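Local coordinates for protein-arginine-phosphatase (Geobacillus stearothermophilus, PDB 4PIC) that removes phosphate from phosphoarginine residues of proteins, probably counteracting the arginine kinase McsB, and shows almost no activity on phosphotyrosine peptides, at residues Arg4-Val8 against Ala19-Leu23; His78-Ser84 against Thr101-Phe107. All blocks are in the same frame, centred on the assembly; numbering follows the deposited sequence.

From the N terminus, strand 3-9 leads through the phosphate-binding loop with the nucleophile Cys9 into helix 15-25, and contact 1 closes this first strand-loop-helix turn by folding Ala19-Leu23 back over Arg4-Val8. Contact 2 follows in series, neither nested in the first nor crossing it: the chain leaves strand 78-81, runs through helix 84-93 and returns as the neighbouring parallel strand 101-103. The two meet where 3-9 and 78-81 are neighbours in the four-stranded sheet: Leu6 O is 2.8 Å from Leu80 N, a probable hydrogen bond; beside it, Phe7 CD1 packs 3.7 Å from CE of Met82, here selenomethionine. Each contact closes part of its own beta-alpha-beta unit, and this strand pairing joins the two.

Contact 1. Residues Arg4-Val8 against Ala19-Leu23; sequences RILFV and AAALL
This is the first strand and helix of a beta-alpha-beta unit, completed by strand 31-37, in the low molecular weight phosphotyrosine phosphatase fold. Arg4-Val8 is an extended strand, Ala19-Leu23 regular helix; their axes approach to 9.1 Å with directions 147° apart, so the helix runs back nearly antiparallel, and the nearest CA pair is Phe7-Ala20, 6.4 Å. Ile5 (m for chi1 and chi2) points at the helix, its CG2 4.0 Å from Leu23 CD2. Leu6 turns to the other side of the sheet. Phe7, chi1 m and chi2 -70°, supplies most of the strand's share of the buried surface: Ala19 CB sits over one ring face, 3.6 Å from the centroid and 12° off the normal, a CH-pi contact. Around the ring, Phe7 CD2 is 4.0 Å from Ala20 CB. From helix 123-150, Leu133 packs on Ala19 and Ile137 on Leu23, close to the active site. Leu23, t for chi1 and p for chi2, brings CD2 to 3.8 Å from Phe7 CE2.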
loop_
_atom_site.group_PDB
_atom_site.type_symbol
_atom_site.label_atom_id
_atom_site.label_comp_id
_atom_site.label_asym_id
_atom_site.label_seq_id
_atom_site.Cartn_x
_atom_site.Cartn_y
_atom_site.Cartn_z
ATOM N N ARG A 4 6.985 -9.029 -20.747
ATOM C CA ARG A 4 7.621 -8.651 -19.496
ATOM C C ARG A 4 6.568 -8.668 -18.393
ATOM O O ARG A 4 5.753 -7.746 -18.261
ATOM C CB ARG A 4 8.324 -7.294 -19.621
ATOM C CG ARG A 4 9.539 -7.345 -20.563
ATOM C CD ARG A 4 10.119 -5.962 -20.860
ATOM N NE ARG A 4 9.202 -5.132 -21.637
ATOM C CZ ARG A 4 9.125 -5.133 -22.966
ATOM N NH1 ARG A 4 9.908 -5.933 -23.680
ATOM N NH2 ARG A 4 8.258 -4.342 -23.584
ATOM N N ILE A 5 6.583 -9.757 -17.634
ATOM C CA ILE A 5 5.539 -10.041 -16.661
ATOM C C ILE A 5 5.995 -9.599 -15.279
ATOM O O ILE A 5 7.030 -10.049 -14.788
ATOM C CB ILE A 5 5.248 -11.547 -16.602
ATOM C CG1 ILE A 5 4.932 -12.095 -18.002
ATOM C CG2 ILE A 5 4.119 -11.836 -15.622
ATOM C CD1 ILE A 5 3.777 -11.406 -18.704
ATOM N N LEU A 6 5.215 -8.719 -14.659
ATOM C CA LEU A 6 5.498 -8.198 -13.329
ATOM C C LEU A 6 4.423 -8.666 -12.355
ATOM O O LEU A 6 3.256 -8.304 -12.486
ATOM C CB LEU A 6 5.520 -6.669 -13.378
ATOM C CG LEU A 6 5.793 -5.993 -12.038
ATOM C CD1 LEU A 6 7.209 -6.284 -11.587
ATOM C CD2 LEU A 6 5.548 -4.492 -12.128
ATOM N N PHE A 7 4.810 -9.496 -11.392
ATOM C CA PHE A 7 3.858 -9.953 -10.376
ATOM C C PHE A 7 3.938 -9.047 -9.159
ATOM O O PHE A 7 5.029 -8.657 -8.757
ATOM C CB PHE A 7 4.150 -11.383 -9.930
ATOM C CG PHE A 7 3.913 -12.419 -10.991
ATOM C CD1 PHE A 7 2.623 -12.715 -11.411
ATOM C CD2 PHE A 7 4.970 -13.127 -11.536
ATOM C CE1 PHE A 7 2.398 -13.693 -12.377
ATOM C CE2 PHE A 7 4.749 -14.108 -12.500
ATOM C CZ PHE A 7 3.464 -14.389 -12.912
ATOM N N VAL A 8 2.791 -8.715 -8.579
ATOM C CA VAL A 8 2.753 -7.728 -7.497
ATOM C C VAL A 8 1.904 -8.164 -6.293
ATOM O O VAL A 8 0.768 -8.601 -6.462
ATOM C CB VAL A 8 2.217 -6.375 -8.013
ATOM C CG1 VAL A 8 2.187 -5.352 -6.869
ATOM C CG2 VAL A 8 3.063 -5.853 -9.167
ATOM N N ALA A 19 4.908 -16.610 -7.393
ATOM C CA ALA A 19 4.441 -16.485 -8.761
ATOM C C ALA A 19 5.611 -16.319 -9.709
ATOM O O ALA A 19 5.687 -17.010 -10.734
ATOM C CB ALA A 19 3.479 -15.305 -8.877
ATOM N N ALA A 20 6.520 -15.408 -9.384
ATOM C CA ALA A 20 7.669 -15.144 -10.238
ATOM C C ALA A 20 8.545 -16.379 -10.361
ATOM O O ALA A 20 8.991 -16.711 -11.459
ATOM C CB ALA A 20 8.477 -13.952 -9.711
ATOM N N ALA A 21 8.771 -17.073 -9.254
ATOM C CA ALA A 21 9.621 -18.258 -9.292
ATOM C C ALA A 21 9.013 -19.366 -10.139
ATOM O O ALA A 21 9.723 -20.043 -10.887
ATOM C CB ALA A 21 9.918 -18.764 -7.894
ATOM N N LEU A 22 7.702 -19.567 -10.010
ATOM C CA LEU A 22 7.028 -20.607 -10.781
ATOM C C LEU A 22 7.106 -20.312 -12.268
ATOM O O LEU A 22 7.332 -21.217 -13.069
ATOM C CB LEU A 22 5.571 -20.748 -10.335
ATOM C CG LEU A 22 5.406 -21.411 -8.970
ATOM C CD1 LEU A 22 4.010 -21.135 -8.452
ATOM C CD2 LEU A 22 5.645 -22.910 -9.109
ATOM N N LEU A 23 6.930 -19.055 -12.652
ATOM C CA LEU A 23 6.952 -18.736 -14.076
ATOM C C LEU A 23 8.375 -18.810 -14.607
ATOM O O LEU A 23 8.613 -19.375 -15.682
ATOM C CB LEU A 23 6.331 -17.359 -14.348
ATOM C CG LEU A 23 6.321 -16.891 -15.808
ATOM C CD1 LEU A 23 5.624 -17.918 -16.700
ATOM C CD2 LEU A 23 5.669 -15.512 -15.923
#

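Contact 2. Residues His78-Ser84 against Thr101-Phe107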
loop_
_atom_site.group_PDB
_atom_site.type_symbol
_atom_site.label_atom_id
_atom_site.label_comp_id
_atom_site.label_asym_id
_atom_site.label_seq_id
_atom_site.Cartn_x
_atom_site.Cartn_y
_atom_site.Cartn_z
ATOM N N HIS A 78 2.760 -6.635 -18.871
ATOM C CA HIS A 78 1.596 -7.054 -18.091
ATOM C C HIS A 78 1.936 -6.989 -16.620
ATOM O O HIS A 78 2.954 -7.554 -16.195
ATOM C CB HIS A 78 1.196 -8.498 -18.417
ATOM C CG HIS A 78 0.896 -8.729 -19.863
ATOM N ND1 HIS A 78 1.870 -8.705 -20.837
ATOM C CD2 HIS A 78 -0.268 -8.997 -20.498
ATOM C CE1 HIS A 78 1.316 -8.937 -22.014
ATOM N NE2 HIS A 78 0.020 -9.123 -21.836
ATOM N N VAL A 79 1.091 -6.309 -15.855
ATOM C CA VAL A 79 1.237 -6.248 -14.412
ATOM C C VAL A 79 0.157 -7.137 -13.843
ATOM O O VAL A 79 -1.034 -6.875 -14.014
ATOM C CB VAL A 79 1.083 -4.816 -13.887
ATOM C CG1 VAL A 79 1.279 -4.791 -12.369
ATOM C CG2 VAL A 79 2.083 -3.888 -14.585
ATOM N N LEU A 80 0.579 -8.219 -13.202
ATOM C CA LEU A 80 -0.341 -9.243 -12.742
ATOM C C LEU A 80 -0.365 -9.250 -11.222
ATOM O O LEU A 80 0.571 -9.715 -10.556
ATOM C CB LEU A 80 0.033 -10.621 -13.317
ATOM C CG LEU A 80 0.021 -10.678 -14.847
ATOM C CD1 LEU A 80 0.386 -12.081 -15.367
ATOM C CD2 LEU A 80 -1.341 -10.259 -15.376
ATOM N N ALA A 81 -1.446 -8.705 -10.687
ATOM C CA ALA A 81 -1.612 -8.545 -9.257
ATOM C C ALA A 81 -2.102 -9.840 -8.616
ATOM O O ALA A 81 -2.835 -10.615 -9.226
ATOM C CB ALA A 81 -2.601 -7.407 -8.968
HETATM N N MSE A 82 -1.728 -10.055 -7.361
HETATM C CA MSE A 82 -2.167 -11.254 -6.656
HETATM C C MSE A 82 -3.646 -11.188 -6.280
HETATM O O MSE A 82 -4.312 -12.216 -6.171
HETATM C CB MSE A 82 -1.298 -11.509 -5.408
HETATM C CG MSE A 82 0.188 -11.796 -5.706
HETATM SE SE MSE A 82 0.551 -13.405 -6.733
HETATM C CE MSE A 82 0.320 -12.722 -8.517
ATOM N N THR A 83 -4.149 -9.977 -6.054
ATOM C CA THR A 83 -5.528 -9.786 -5.599
ATOM C C THR A 83 -6.129 -8.572 -6.289
ATOM O O THR A 83 -5.395 -7.729 -6.797
ATOM C CB THR A 83 -5.595 -9.520 -4.073
ATOM O OG1 THR A 83 -5.058 -8.220 -3.784
ATOM C CG2 THR A 83 -4.835 -10.577 -3.281
ATOM N N SER A 84 -7.453 -8.457 -6.267
ATOM C CA SER A 84 -8.110 -7.264 -6.796
ATOM C C SER A 84 -7.724 -6.001 -6.019
ATOM O O SER A 84 -7.562 -4.925 -6.611
ATOM C CB SER A 84 -9.631 -7.442 -6.845
ATOM O OG SER A 84 -10.160 -7.693 -5.561
ATOM N N THR A 101 -2.875 -3.759 -16.328
ATOM C CA THR A 101 -2.862 -4.302 -14.970
ATOM C C THR A 101 -4.096 -5.159 -14.756
ATOM O O THR A 101 -5.218 -4.721 -15.009
ATOM C CB THR A 101 -2.818 -3.176 -13.930
ATOM O OG1 THR A 101 -1.652 -2.384 -14.174
ATOM C CG2 THR A 101 -2.724 -3.742 -12.520
ATOM N N PHE A 102 -3.886 -6.399 -14.327
ATOM C CA PHE A 102 -4.979 -7.340 -14.139
ATOM C C PHE A 102 -4.653 -8.120 -12.887
ATOM O O PHE A 102 -3.497 -8.158 -12.487
ATOM C CB PHE A 102 -5.012 -8.369 -15.282
ATOM C CG PHE A 102 -4.964 -7.785 -16.672
ATOM C CD1 PHE A 102 -6.127 -7.620 -17.402
ATOM C CD2 PHE A 102 -3.752 -7.450 -17.256
ATOM C CE1 PHE A 102 -6.086 -7.100 -18.688
ATOM C CE2 PHE A 102 -3.703 -6.932 -18.540
ATOM C CZ PHE A 102 -4.869 -6.752 -19.250
ATOM N N THR A 103 -5.637 -8.787 -12.294
ATOM C CA THR A 103 -5.290 -9.865 -11.365
ATOM C C THR A 103 -4.816 -11.035 -12.209
ATOM O O THR A 103 -5.249 -11.205 -13.351
ATOM C CB THR A 103 -6.463 -10.331 -10.480
ATOM O OG1 THR A 103 -7.511 -10.868 -11.303
ATOM C CG2 THR A 103 -6.993 -9.175 -9.636
ATOM N N LEU A 104 -3.920 -11.844 -11.664
ATOM C CA LEU A 104 -3.468 -13.026 -12.379
ATOM C C LEU A 104 -4.656 -13.905 -12.795
ATOM O O LEU A 104 -4.720 -14.373 -13.928
ATOM C CB LEU A 104 -2.481 -13.805 -11.510
ATOM C CG LEU A 104 -2.059 -15.182 -11.982
ATOM C CD1 LEU A 104 -1.388 -15.138 -13.354
ATOM C CD2 LEU A 104 -1.126 -15.798 -10.934
ATOM N N LYS A 105 -5.605 -14.081 -11.884
ATOM C CA LYS A 105 -6.787 -14.897 -12.139
ATOM C C LYS A 105 -7.629 -14.366 -13.294
ATOM O O LYS A 105 -8.030 -15.127 -14.178
ATOM C CB LYS A 105 -7.634 -15.000 -10.870
ATOM C CG LYS A 105 -8.914 -15.806 -11.036
ATOM C CD LYS A 105 -8.599 -17.278 -11.268
ATOM C CE LYS A 105 -9.854 -18.141 -11.172
ATOM N NZ LYS A 105 -9.550 -19.603 -11.276
ATOM N N GLN A 106 -7.900 -13.063 -13.294
ATOM C CA GLN A 106 -8.726 -12.488 -14.354
ATOM C C GLN A 106 -8.031 -12.598 -15.705
ATOM O O GLN A 106 -8.672 -12.874 -16.720
ATOM C CB GLN A 106 -9.124 -11.036 -14.038
ATOM C CG GLN A 106 -8.108 -9.978 -14.445
ATOM C CD GLN A 106 -8.631 -8.554 -14.273
ATOM O OE1 GLN A 106 -8.327 -7.881 -13.285
ATOM N NE2 GLN A 106 -9.418 -8.091 -15.244
ATOM N N PHE A 107 -6.710 -12.434 -15.718
ATOM C CA PHE A 107 -5.975 -12.441 -16.974
ATOM C C PHE A 107 -5.958 -13.802 -17.668
ATOM O O PHE A 107 -5.986 -13.884 -18.907
ATOM C CB PHE A 107 -4.545 -11.954 -16.767
ATOM C CG PHE A 107 -3.774 -11.838 -18.041
ATOM C CD1 PHE A 107 -4.086 -10.852 -18.963
ATOM C CD2 PHE A 107 -2.746 -12.719 -18.327
ATOM C CE1 PHE A 107 -3.384 -10.741 -20.143
ATOM C CE2 PHE A 107 -2.038 -12.617 -19.513
ATOM C CZ PHE A 107 -2.359 -11.627 -20.425
HETATM O O HOH W 1 -5.464 -13.298 -8.941
#
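Strands 78-81 and 101-103 run parallel, twisted by 32°, with Val79 beside Thr101, Leu80 beside Phe102 and Ala81 beside Thr103. Between the two segments the ladder has three bonds: Phe102 N to Val79 O (2.9 Å), Ala81 N to Phe102 O (2.8 Å) and Leu104 N to Ala81 O (2.9 Å), the last reaching the first turn of the helix. A capping box starts that helix: Gln106 N donates to Thr103 OG1 and Thr103 N to Gln106 OE1, both 3.0 Å; Thr103 OG1 also bonds to Asp112. On the face of Leu80 and Phe102, Leu80 CD2 lies 3.9 Å from Phe107 CB, Leu80 CD1 4.1 Å from Leu104 CD1, and His78 CD2 3.4 Å from Phe107 CZ. A water links Met82 O (3.2 Å) to Lys105 N (3.0 Å). Thr83 caps the next helix through His86 N, and its side chain, like that of selenomethionine Met82, touches Arg15. Backbone bonds thus set the parallel register, apolar packing joins Leu80 to Leu104 and Phe107, and the capping box satisfies polar groups at the helix start.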